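Local coordinates for protein Gp6 (PDB 3JVO) that completes the phage HK97 head as a thirteen-membered ring of the head-tail connector, whose open central channel lets the viral DNA be ejected, at the interface of chains A and B. Numbering follows the deposited sequence. Chains: chain A/B, Gp6.

The interface of chains A and B. Residues chain A 65, 68-69, 72-73; chain B 74-76.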
# COMPACT_ATOMS: atom_id res chain seq x y z
N LEU A 65 -9.35 17.09 31.03
CA LEU A 65 -9.12 16.22 29.86
C LEU A 65 -9.71 14.83 30.05
O LEU A 65 -10.31 14.26 29.13
CB LEU A 65 -7.62 16.10 29.60
CG LEU A 65 -6.93 17.38 29.09
CD1 LEU A 65 -5.41 17.27 29.26
CD2 LEU A 65 -7.28 17.62 27.64
N ALA A 68 -13.63 15.08 30.03
CA ALA A 68 -14.17 15.27 28.70
C ALA A 68 -14.10 13.97 27.89
O ALA A 68 -14.99 13.68 27.10
CB ALA A 68 -13.43 16.39 28.00
N ASP A 69 -13.01 13.23 28.05
CA ASP A 69 -12.90 11.92 27.42
C ASP A 69 -14.05 10.97 27.82
O ASP A 69 -14.61 10.27 26.98
CB ASP A 69 -11.56 11.27 27.75
CG ASP A 69 -11.38 9.96 27.01
OD1 ASP A 69 -11.46 9.97 25.76
OD2 ASP A 69 -11.17 8.91 27.66
N GLU A 72 -17.24 12.12 26.06
CA GLU A 72 -17.32 11.97 24.60
C GLU A 72 -17.28 10.52 24.18
O GLU A 72 -17.82 10.17 23.15
CB GLU A 72 -16.18 12.71 23.89
CG GLU A 72 -16.10 14.21 24.19
CD GLU A 72 -17.30 15.01 23.68
OE1 GLU A 72 -18.04 14.54 22.78
OE2 GLU A 72 -17.49 16.14 24.18
N HIS A 73 -16.60 9.70 24.97
CA HIS A 73 -16.27 8.32 24.59
C HIS A 73 -16.85 7.42 25.66
O HIS A 73 -16.24 7.25 26.73
CB HIS A 73 -14.74 8.15 24.43
CG HIS A 73 -14.13 9.14 23.47
ND1 HIS A 73 -13.11 10.00 23.82
CD2 HIS A 73 -14.45 9.43 22.18
CE1 HIS A 73 -12.82 10.77 22.79
NE2 HIS A 73 -13.61 10.45 21.78
N ARG B 74 -9.48 18.95 23.85
CA ARG B 74 -10.19 18.92 25.12
C ARG B 74 -10.28 17.56 25.83
O ARG B 74 -10.69 17.52 26.97
CB ARG B 74 -11.61 19.45 24.87
CG ARG B 74 -11.63 20.86 24.26
CD ARG B 74 -11.74 21.91 25.34
NE ARG B 74 -11.65 23.27 24.80
CZ ARG B 74 -12.61 24.20 24.88
NH1 ARG B 74 -13.78 23.95 25.47
NH2 ARG B 74 -12.37 25.40 24.38
N THR B 75 -9.89 16.47 25.16
CA THR B 75 -10.12 15.11 25.65
C THR B 75 -8.81 14.37 25.82
O THR B 75 -7.90 14.54 25.01
CB THR B 75 -11.02 14.31 24.65
OG1 THR B 75 -10.42 14.33 23.35
CG2 THR B 75 -12.40 14.92 24.53
N ALA B 76 -8.73 13.53 26.86
CA ALA B 76 -7.53 12.73 27.13
C ALA B 76 -7.27 11.67 26.04
O ALA B 76 -6.18 11.09 25.97
CB ALA B 76 -7.60 12.08 28.51
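The C-terminal half of helix 57-72 of chain A, with A:His73 just past its end, receives the loop B:Arg74 to B:Ala76, which follows the same helix in chain B and leads into strand 77-78. B:Thr75 is the residue most covered here, with 54 Å² hidden against the helix. The backbone N of B:Ala76 donates to the carbonyl O of A:Leu65 at 2.9 Å; the bond is bent, 142° at the hydrogen, and the donor stands above the carbonyl plane. Beside it, CB of B:Ala76 lies 3.5 Å from the same A:Leu65 O. Methyl CG2 of B:Thr75, anti to its own carbonyl carbon, points at the helix and meets CG of A:Glu72 at 3.8 Å, the two side chains crossing at about a right angle. The same methyl also lies 3.9 Å from CB of A:Ala68, roughly at right angles to its approach to A:Glu72. Branch CD2 of A:Leu65 lies against the backbone carbonyl of B:Arg74, 3.5 Å from its C. A:Asp69 swings its carboxylate anti to its backbone N (chi1 -175°), where OD1 accepts ND1 of A:His73 at 2.6 Å, nearly in the imidazole plane. CB of A:Glu72 covers one face of that ring, an arrangement that probably steadies the end of the helix near B:Thr75. The patch thus combines a backbone hydrogen bond with small apolar contacts, and helps link neighbouring subunits of the connector ring.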